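Local coordinates for protein tryptophan--tRNA ligase (Mycoplasma pneumoniae, PDB 2YY5) that probably catalyses the ATP-dependent attachment of L-tryptophan to its cognate tRNA, working as a class I aminoacyl-tRNA synthetase homodimer, at residues G247-N250 and M251-L255; T331-A334 and L335-G339. The protein carries 1 engineered substitution. All blocks are in the same frame, centred on the assembly; numbering follows the deposited sequence.

Contact 1: G247-N250 and M251-L255; sequences GVTN and MLTIL
N250 and I254 meet one helical turn apart on helix 246-259. Their side chains cross at an angle instead of running alongside each other. The flat amide end of N250 comes up against the terminal methyl of I254, with N250 CG 4.0 Å from I254 CD1. CG of N250 is anti to the backbone N (chi1 -172°), which carries its amide forward beside the carbonyl carbon and onto the isoleucine. I254 reaches back along the helix with its longer branch. N250 O accepts the backbone N of I254 at 3.1 Å. The side chain of I254 is also about 4 Å from that of I193, a predicted ATP-site residue, at the nearest atoms. N250 touches M194, the residue after it.

The side chain of M251 runs back along the helix toward its N-terminal end. Its CG comes 3.8 Å from G247 O. A bend at the last torsion (chi3 -81°) then turns the methyl toward the backbone of G247 and V248, with M251 CE 4.2 Å from V248 CA. The backbone bond from M251 N to G247 O is 3.1 Å. L252 N bonds to V248 O in the next step at 3.0 Å. These are the i to i+4 bonds of a regular alpha-helix.

T249 uses its hydroxyl near the start of the helix, where OG1 is hydrogen-bonded to Q245 O and A241 N. On the same turns L252 packs on F240, in a loop before the helix. M251 and I254 meet L291 of helix 284-308, and M251 also touches K288 there. I254 reaches L19 and L23 of helix 19-26 as well, so its side chain lies against both neighbouring helices.

Contact 2: T331-A334 and L335-G339; sequences TTLA and LFYDG
L333 and Y337 pack side by side on helix 311-340, the last long helix of the chain, in the i to i+4 spacing of an alpha-helix. The apolar contacts come first. CD1 of L333 lies 3.6 Å from Y337 CE1, so the leucine methyl meets the CD1-CE1 side of the tyrosine ring. L333 has its CG anti to the backbone N (chi1 179°), and this swings the branch toward the following turn. T332 and F336 also run in the same direction, with T332 CG2 4.0 Å from F336 CE2. T331 and L335 form a third such pair, with T331 CG2 3.9 Å from L335 CD2. This last pair is on the exposed side, while T332, L333 and F336 are buried.

Four backbone bonds join the two turns. F336 N bonds to T332 O at 3.0 Å. Y337 N bonds to L333 O at 2.8 Å. D338 N reaches A334 O at 3.1 Å, and L335 N reaches T331 O at 3.3 Å, the longest of the four.

The hydroxyls of T332 and Y337 bond beyond the two turns. That of T332 lies within hydrogen-bonding distance of two carbonyls, L145 O and T328 O, which must share its one proton. L333 and Y337 both lie on M91 of helix 87-98 and on L87 of the second subunit, so this face takes part in the dimer interface. At the far end of the tyrosine ring, Y337 OH is hydrogen-bonded to S84 O of the second subunit.

From the N terminus, the chain first builds the parallel sheet of strands 6-11, 37-42 and 78-82, and the residues that line the pocket of the adenylate analogue, all before residue 206. Contact 1 comes later, on helix 246-259, beyond the KMSKS region. After two short helices comes helix 284-308, and contact 2 lies near the end of helix 311-340. Each contact is a turn within one helix, so neither closes a long loop. They are in series and neither nest nor cross. The centres of contacts 1 and 2 are about 46 Å apart, on opposite sides of the chain's centre. Contact 1 joins its helix to helices 19-26 and 284-308, whereas contact 2 joins the C-terminal helix to helix 87-98 and the second subunit.

Contact 1: G247-N250 and M251-L255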
loop_
_atom_site.group_PDB
_atom_site.type_symbol
_atom_site.label_atom_id
_atom_site.label_comp_id
_atom_site.label_asym_id
_atom_site.label_seq_id
_atom_site.Cartn_x
_atom_site.Cartn_y
_atom_site.Cartn_z
ATOM N N GLY B 247 -40.205 -4.778 -1.635
ATOM C CA GLY B 247 -40.546 -3.366 -1.533
ATOM C C GLY B 247 -41.248 -3.001 -0.235
ATOM O O GLY B 247 -40.711 -2.252 0.576
ATOM N N VAL B 248 -42.450 -3.529 -0.032
ATOM C CA VAL B 248 -43.209 -3.238 1.179
ATOM C C VAL B 248 -42.459 -3.602 2.458
ATOM O O VAL B 248 -42.460 -2.839 3.421
ATOM C CB VAL B 248 -44.571 -3.962 1.163
ATOM C CG1 VAL B 248 -45.196 -3.957 2.553
ATOM C CG2 VAL B 248 -45.489 -3.271 0.175
ATOM N N THR B 249 -41.816 -4.763 2.474
ATOM C CA THR B 249 -41.079 -5.176 3.660
ATOM C C THR B 249 -39.975 -4.170 3.995
ATOM O O THR B 249 -39.795 -3.804 5.154
ATOM C CB THR B 249 -40.450 -6.576 3.469
ATOM O OG1 THR B 249 -41.465 -7.496 3.052
ATOM C CG2 THR B 249 -39.821 -7.074 4.783
ATOM N N ASN B 250 -39.250 -3.720 2.974
ATOM C CA ASN B 250 -38.166 -2.760 3.158
ATOM C C ASN B 250 -38.659 -1.463 3.790
ATOM O O ASN B 250 -38.092 -0.996 4.775
ATOM C CB ASN B 250 -37.512 -2.445 1.816
ATOM C CG ASN B 250 -36.259 -1.611 1.959
ATOM O OD1 ASN B 250 -36.037 -0.671 1.197
ATOM N ND2 ASN B 250 -35.424 -1.957 2.929
ATOM N N MET B 251 -39.707 -0.872 3.220
ATOM C CA MET B 251 -40.245 0.370 3.768
ATOM C C MET B 251 -40.697 0.144 5.206
ATOM O O MET B 251 -40.605 1.022 6.054
ATOM C CB MET B 251 -41.433 0.861 2.934
ATOM C CG MET B 251 -41.064 1.369 1.551
ATOM S SD MET B 251 -42.441 2.207 0.734
ATOM C CE MET B 251 -43.356 0.809 0.110
ATOM N N LEU B 252 -41.176 -1.058 5.474
ATOM C CA LEU B 252 -41.664 -1.401 6.797
ATOM C C LEU B 252 -40.549 -1.483 7.841
ATOM O O LEU B 252 -40.697 -0.956 8.946
ATOM C CB LEU B 252 -42.435 -2.719 6.721
ATOM C CG LEU B 252 -43.502 -3.028 7.772
ATOM C CD1 LEU B 252 -44.478 -1.861 7.928
ATOM C CD2 LEU B 252 -44.231 -4.298 7.345
ATOM N N THR B 253 -39.429 -2.124 7.510
ATOM C CA THR B 253 -38.351 -2.218 8.487
ATOM C C THR B 253 -37.630 -0.868 8.660
ATOM O O THR B 253 -37.070 -0.599 9.725
ATOM C CB THR B 253 -37.328 -3.389 8.158
ATOM O OG1 THR B 253 -36.007 -2.862 7.996
ATOM C CG2 THR B 253 -37.728 -4.148 6.907
ATOM N N ILE B 254 -37.668 -0.015 7.632
ATOM C CA ILE B 254 -37.040 1.309 7.712
ATOM C C ILE B 254 -37.845 2.137 8.691
ATOM O O ILE B 254 -37.285 2.822 9.555
ATOM C CB ILE B 254 -37.055 2.070 6.361
ATOM C CG1 ILE B 254 -36.109 1.401 5.361
ATOM C CG2 ILE B 254 -36.639 3.525 6.578
ATOM C CD1 ILE B 254 -36.276 1.898 3.942
ATOM N N LEU B 255 -39.166 2.072 8.527
ATOM C CA LEU B 255 -40.115 2.790 9.374
ATOM C C LEU B 255 -39.907 2.391 10.841
ATOM O O LEU B 255 -39.872 3.250 11.723
ATOM C CB LEU B 255 -41.559 2.462 8.950
ATOM C CG LEU B 255 -42.687 3.493 9.146
ATOM C CD1 LEU B 255 -43.984 2.757 9.446
ATOM C CD2 LEU B 255 -42.377 4.444 10.285
#

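Contact 2: T331-A334 and L335-G339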
loop_
_atom_site.group_PDB
_atom_site.type_symbol
_atom_site.label_atom_id
_atom_site.label_comp_id
_atom_site.label_asym_id
_atom_site.label_seq_id
_atom_site.Cartn_x
_atom_site.Cartn_y
_atom_site.Cartn_z
ATOM N N THR B 331 1.253 1.439 18.927
ATOM C CA THR B 331 1.528 0.292 19.782
ATOM C C THR B 331 1.388 -1.012 19.015
ATOM O O THR B 331 2.245 -1.886 19.104
ATOM C CB THR B 331 0.580 0.240 20.996
ATOM O OG1 THR B 331 0.835 1.360 21.849
ATOM C CG2 THR B 331 0.797 -1.047 21.787
ATOM N N THR B 332 0.305 -1.141 18.264
ATOM C CA THR B 332 0.047 -2.346 17.495
ATOM C C THR B 332 1.056 -2.546 16.374
ATOM O O THR B 332 1.639 -3.625 16.252
ATOM C CB THR B 332 -1.363 -2.313 16.890
ATOM O OG1 THR B 332 -2.311 -2.037 17.926
ATOM C CG2 THR B 332 -1.705 -3.651 16.238
ATOM N N LEU B 333 1.265 -1.512 15.559
ATOM C CA LEU B 333 2.205 -1.602 14.443
ATOM C C LEU B 333 3.598 -1.994 14.928
ATOM O O LEU B 333 4.291 -2.778 14.283
ATOM C CB LEU B 333 2.272 -0.273 13.685
ATOM C CG LEU B 333 3.253 -0.229 12.506
ATOM C CD1 LEU B 333 2.968 -1.384 11.554
ATOM C CD2 LEU B 333 3.132 1.103 11.775
ATOM N N ALA B 334 3.991 -1.453 16.077
ATOM C CA ALA B 334 5.296 -1.739 16.658
ATOM C C ALA B 334 5.433 -3.230 16.962
ATOM O O ALA B 334 6.476 -3.842 16.715
ATOM C CB ALA B 334 5.483 -0.924 17.927
ATOM N N LEU B 335 4.370 -3.816 17.495
ATOM C CA LEU B 335 4.404 -5.226 17.814
ATOM C C LEU B 335 4.490 -6.056 16.538
ATOM O O LEU B 335 5.173 -7.081 16.511
ATOM C CB LEU B 335 3.179 -5.599 18.663
ATOM C CG LEU B 335 3.254 -5.243 20.164
ATOM C CD1 LEU B 335 4.434 -4.306 20.460
ATOM C CD2 LEU B 335 1.944 -4.602 20.600
ATOM N N PHE B 336 3.807 -5.616 15.479
ATOM C CA PHE B 336 3.862 -6.336 14.210
ATOM C C PHE B 336 5.270 -6.237 13.642
ATOM O O PHE B 336 5.784 -7.196 13.055
ATOM C CB PHE B 336 2.880 -5.759 13.191
ATOM C CG PHE B 336 1.515 -6.383 13.243
ATOM C CD1 PHE B 336 0.895 -6.818 12.077
ATOM C CD2 PHE B 336 0.835 -6.511 14.457
ATOM C CE1 PHE B 336 -0.389 -7.368 12.114
ATOM C CE2 PHE B 336 -0.444 -7.057 14.506
ATOM C CZ PHE B 336 -1.058 -7.486 13.329
ATOM N N TYR B 337 5.885 -5.070 13.815
ATOM C CA TYR B 337 7.236 -4.859 13.326
ATOM C C TYR B 337 8.138 -5.889 13.972
ATOM O O TYR B 337 8.974 -6.489 13.302
ATOM C CB TYR B 337 7.721 -3.440 13.646
ATOM C CG TYR B 337 7.663 -2.508 12.453
ATOM C CD1 TYR B 337 6.516 -2.438 11.655
ATOM C CD2 TYR B 337 8.746 -1.700 12.116
ATOM C CE1 TYR B 337 6.455 -1.590 10.552
ATOM C CE2 TYR B 337 8.689 -0.847 11.013
ATOM C CZ TYR B 337 7.539 -0.799 10.238
ATOM O OH TYR B 337 7.470 0.040 9.153
ATOM N N ASP B 338 7.966 -6.107 15.272
ATOM C CA ASP B 338 8.791 -7.093 15.959
ATOM C C ASP B 338 8.616 -8.457 15.327
ATOM O O ASP B 338 9.596 -9.108 14.973
ATOM C CB ASP B 338 8.432 -7.182 17.435
ATOM C CG ASP B 338 9.240 -6.232 18.279
ATOM O OD1 ASP B 338 8.798 -5.079 18.466
ATOM O OD2 ASP B 338 10.328 -6.641 18.744
ATOM N N GLY B 339 7.359 -8.876 15.184
ATOM C CA GLY B 339 7.050 -10.166 14.593
ATOM C C GLY B 339 7.507 -10.334 13.156
ATOM O O GLY B 339 7.928 -11.420 12.764
#